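Local coordinates for pyroglutatmate porin OpdO (Pseudomonas aeruginosa, PDB 3SZV), which probably forms a channel in the bacterial outer membrane, a porin of the OprD family of carboxylate channels through which small solutes pass, at residues G328-G338 against K350-V361. Residues are numbered along the deposited sequence; the frame is centred on the assembly and turned at random.
Sequences GLSFMSRYVSG and KEWERNTDLGYV
Ser330, Met332, Arg334, Val336 and Gly338 pair by backbone hydrogen bonds with Gly359, Asp357, Asn355, Glu353 and Glu351, an unbroken antiparallel ladder in which the axes of the two segments approach to 4.6 Å. On the face carrying Arg334, polar groups interlock. Arg334 NE donates to Asn355 OD1 at 2.9 Å, the guanidinium and amide planes 69° apart; NH2 adds a weak bond to the same oxygen, which also accepts from Gln301 N. The amide is held from its other end by ND2, nearly straight onto Glu353 OE2 at 2.9 Å, while the Glu353 carboxylate receives Ile302 N and Gly303 N. Bends at chi2 and chi3 fold Met332 so that CE sits 3.5 Å above the centre of the Arg334 guanidinium. A water bridges Asp357 OD1 and, weakly, Arg334 NH2. The reverse face mixes aromatic and aliphatic groups with a few polar ones: Tyr335 CE2 meets Trp352 CE3 at 3.5 Å, the planes inclined by 33°, and Phe331 CE1 touches Thr356 CG2 at 3.6 Å. Between these contacts Ser333 OG and Thr356 OG1 share a hydrogen bond of 3.1 Å. Flanked by strands 311-320 and 371-381, this is a long beta hairpin in the wall of an outer-membrane porin barrel.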
# COMPACT_ATOMS: atom_id res chain seq x y z
N GLY A 328 -2.77 -24.02 -3.11
CA GLY A 328 -2.65 -23.00 -2.07
C GLY A 328 -1.25 -22.47 -1.87
O GLY A 328 -1.04 -21.50 -1.15
N LEU A 329 -0.28 -23.08 -2.55
CA LEU A 329 1.13 -22.86 -2.25
C LEU A 329 1.74 -21.78 -3.12
O LEU A 329 1.51 -21.73 -4.33
CB LEU A 329 1.88 -24.17 -2.43
CG LEU A 329 3.34 -24.25 -1.97
CD1 LEU A 329 3.44 -23.93 -0.49
CD2 LEU A 329 3.87 -25.65 -2.26
N SER A 330 2.59 -20.95 -2.51
CA SER A 330 3.22 -19.84 -3.22
C SER A 330 4.67 -19.68 -2.80
O SER A 330 5.02 -19.94 -1.64
CB SER A 330 2.46 -18.53 -2.96
OG SER A 330 2.41 -18.25 -1.57
N PHE A 331 5.51 -19.25 -3.73
CA PHE A 331 6.90 -18.94 -3.45
C PHE A 331 7.27 -17.67 -4.18
O PHE A 331 6.94 -17.50 -5.36
CB PHE A 331 7.82 -20.08 -3.92
CG PHE A 331 9.29 -19.77 -3.76
CD1 PHE A 331 9.92 -19.99 -2.55
CD2 PHE A 331 10.03 -19.24 -4.82
CE1 PHE A 331 11.28 -19.71 -2.40
CE2 PHE A 331 11.38 -18.97 -4.67
CZ PHE A 331 12.01 -19.20 -3.45
N MET A 332 7.96 -16.78 -3.48
CA MET A 332 8.56 -15.60 -4.11
C MET A 332 9.94 -15.37 -3.52
O MET A 332 10.15 -15.55 -2.32
CB MET A 332 7.68 -14.37 -3.88
CG MET A 332 8.23 -13.09 -4.53
SD MET A 332 9.46 -12.18 -3.57
CE MET A 332 8.42 -11.56 -2.25
N SER A 333 10.91 -15.00 -4.36
CA SER A 333 12.17 -14.51 -3.83
C SER A 333 12.61 -13.32 -4.66
O SER A 333 12.43 -13.29 -5.88
CB SER A 333 13.23 -15.61 -3.81
OG SER A 333 14.30 -15.27 -2.94
N ARG A 334 13.19 -12.33 -4.01
CA ARG A 334 13.65 -11.16 -4.73
C ARG A 334 14.91 -10.60 -4.08
O ARG A 334 15.18 -10.86 -2.90
CB ARG A 334 12.56 -10.09 -4.81
CG ARG A 334 12.04 -9.65 -3.46
CD ARG A 334 10.86 -8.69 -3.58
NE ARG A 334 10.28 -8.49 -2.26
CZ ARG A 334 9.08 -7.98 -2.04
NH1 ARG A 334 8.34 -7.55 -3.06
NH2 ARG A 334 8.62 -7.86 -0.80
N TYR A 335 15.67 -9.86 -4.86
CA TYR A 335 16.93 -9.30 -4.41
C TYR A 335 17.03 -7.91 -5.01
O TYR A 335 16.77 -7.71 -6.21
CB TYR A 335 18.08 -10.17 -4.90
CG TYR A 335 19.46 -9.64 -4.58
CD1 TYR A 335 20.19 -8.92 -5.52
CD2 TYR A 335 20.04 -9.88 -3.34
CE1 TYR A 335 21.47 -8.45 -5.23
CE2 TYR A 335 21.32 -9.41 -3.05
CZ TYR A 335 22.01 -8.70 -3.99
OH TYR A 335 23.28 -8.24 -3.68
N VAL A 336 17.40 -6.94 -4.17
CA VAL A 336 17.60 -5.58 -4.62
C VAL A 336 18.97 -5.11 -4.16
O VAL A 336 19.34 -5.31 -3.00
CB VAL A 336 16.52 -4.64 -4.06
CG1 VAL A 336 16.73 -3.22 -4.57
CG2 VAL A 336 15.12 -5.14 -4.43
N SER A 337 19.73 -4.53 -5.08
CA SER A 337 21.07 -4.03 -4.77
C SER A 337 21.14 -2.55 -5.08
O SER A 337 20.79 -2.11 -6.18
CB SER A 337 22.10 -4.80 -5.60
OG SER A 337 23.43 -4.34 -5.35
N GLY A 338 21.55 -1.76 -4.09
CA GLY A 338 21.64 -0.32 -4.25
C GLY A 338 23.07 0.18 -4.08
O GLY A 338 23.83 -0.34 -3.26
N LYS A 350 26.31 1.76 -0.09
CA LYS A 350 25.78 0.59 -0.77
C LYS A 350 25.00 -0.27 0.19
O LYS A 350 25.31 -0.35 1.38
CB LYS A 350 26.91 -0.23 -1.41
CG LYS A 350 27.85 -0.85 -0.41
CD LYS A 350 29.01 -1.54 -1.12
CE LYS A 350 29.97 -2.18 -0.13
NZ LYS A 350 31.06 -2.92 -0.83
N GLU A 351 23.97 -0.93 -0.33
CA GLU A 351 23.16 -1.83 0.47
C GLU A 351 22.54 -2.88 -0.42
O GLU A 351 22.34 -2.67 -1.62
CB GLU A 351 22.04 -1.06 1.19
CG GLU A 351 21.11 -0.29 0.25
CD GLU A 351 19.86 0.21 0.94
OE1 GLU A 351 19.56 -0.26 2.06
OE2 GLU A 351 19.16 1.07 0.35
N TRP A 352 22.22 -4.02 0.16
CA TRP A 352 21.40 -4.98 -0.56
C TRP A 352 20.39 -5.61 0.38
O TRP A 352 20.58 -5.63 1.60
CB TRP A 352 22.25 -6.05 -1.27
CG TRP A 352 23.10 -6.92 -0.39
CD1 TRP A 352 24.43 -6.76 -0.11
CD2 TRP A 352 22.70 -8.13 0.29
NE1 TRP A 352 24.87 -7.76 0.71
CE2 TRP A 352 23.84 -8.62 0.97
CE3 TRP A 352 21.49 -8.83 0.39
CZ2 TRP A 352 23.80 -9.78 1.74
CZ3 TRP A 352 21.47 -9.99 1.16
CH2 TRP A 352 22.61 -10.45 1.82
N GLU A 353 19.30 -6.11 -0.21
CA GLU A 353 18.26 -6.78 0.56
C GLU A 353 17.74 -7.97 -0.22
O GLU A 353 17.48 -7.87 -1.42
CB GLU A 353 17.12 -5.80 0.89
CG GLU A 353 15.97 -6.47 1.63
CD GLU A 353 14.87 -5.49 2.06
OE1 GLU A 353 15.11 -4.26 2.09
OE2 GLU A 353 13.74 -5.97 2.34
N ARG A 354 17.61 -9.09 0.47
CA ARG A 354 16.97 -10.27 -0.10
C ARG A 354 15.69 -10.55 0.67
O ARG A 354 15.66 -10.44 1.89
CB ARG A 354 17.89 -11.49 -0.01
CG ARG A 354 17.24 -12.74 -0.56
CD ARG A 354 17.79 -14.02 0.06
NE ARG A 354 17.93 -13.98 1.52
CZ ARG A 354 16.92 -13.96 2.39
NH1 ARG A 354 15.65 -13.94 1.99
NH2 ARG A 354 17.19 -13.94 3.69
N ASN A 355 14.63 -10.92 -0.04
CA ASN A 355 13.38 -11.34 0.60
C ASN A 355 12.96 -12.69 0.05
O ASN A 355 13.13 -12.95 -1.15
CB ASN A 355 12.20 -10.42 0.25
CG ASN A 355 12.37 -8.98 0.71
OD1 ASN A 355 11.59 -8.13 0.29
ND2 ASN A 355 13.34 -8.69 1.58
N THR A 356 12.39 -13.53 0.90
CA THR A 356 11.78 -14.78 0.43
C THR A 356 10.46 -14.97 1.15
O THR A 356 10.40 -14.89 2.38
CB THR A 356 12.67 -15.99 0.72
OG1 THR A 356 13.93 -15.81 0.06
CG2 THR A 356 12.01 -17.29 0.22
N ASP A 357 9.39 -15.21 0.39
CA ASP A 357 8.06 -15.45 0.95
C ASP A 357 7.62 -16.85 0.58
O ASP A 357 7.64 -17.23 -0.58
CB ASP A 357 7.03 -14.48 0.36
CG ASP A 357 7.15 -13.07 0.91
OD1 ASP A 357 8.06 -12.80 1.71
OD2 ASP A 357 6.32 -12.22 0.51
N LEU A 358 7.20 -17.62 1.58
CA LEU A 358 6.63 -18.95 1.36
C LEU A 358 5.26 -18.92 1.98
O LEU A 358 5.10 -18.50 3.13
CB LEU A 358 7.47 -20.01 2.06
CG LEU A 358 8.08 -21.15 1.24
CD1 LEU A 358 8.66 -22.19 2.19
CD2 LEU A 358 7.04 -21.78 0.33
N GLY A 359 4.25 -19.37 1.25
CA GLY A 359 2.91 -19.33 1.81
C GLY A 359 2.04 -20.49 1.41
O GLY A 359 2.25 -21.10 0.37
N TYR A 360 1.06 -20.81 2.25
CA TYR A 360 0.06 -21.79 1.90
C TYR A 360 -1.30 -21.37 2.41
O TYR A 360 -1.44 -20.95 3.56
CB TYR A 360 0.38 -23.16 2.47
CG TYR A 360 -0.54 -24.21 1.90
CD1 TYR A 360 -0.44 -24.58 0.56
CD2 TYR A 360 -1.52 -24.81 2.67
CE1 TYR A 360 -1.27 -25.53 0.02
CE2 TYR A 360 -2.36 -25.76 2.14
CZ TYR A 360 -2.24 -26.12 0.81
OH TYR A 360 -3.07 -27.06 0.27
N VAL A 361 -2.30 -21.50 1.55
CA VAL A 361 -3.68 -21.24 1.92
C VAL A 361 -4.46 -22.54 1.77
O VAL A 361 -4.43 -23.18 0.71
CB VAL A 361 -4.30 -20.14 1.05
CG1 VAL A 361 -5.76 -19.94 1.41
CG2 VAL A 361 -3.54 -18.84 1.21
O HOH W 1 -2.81 -27.41 -2.32
O HOH W 2 4.65 -16.71 -1.00
O HOH W 3 9.01 -10.20 1.40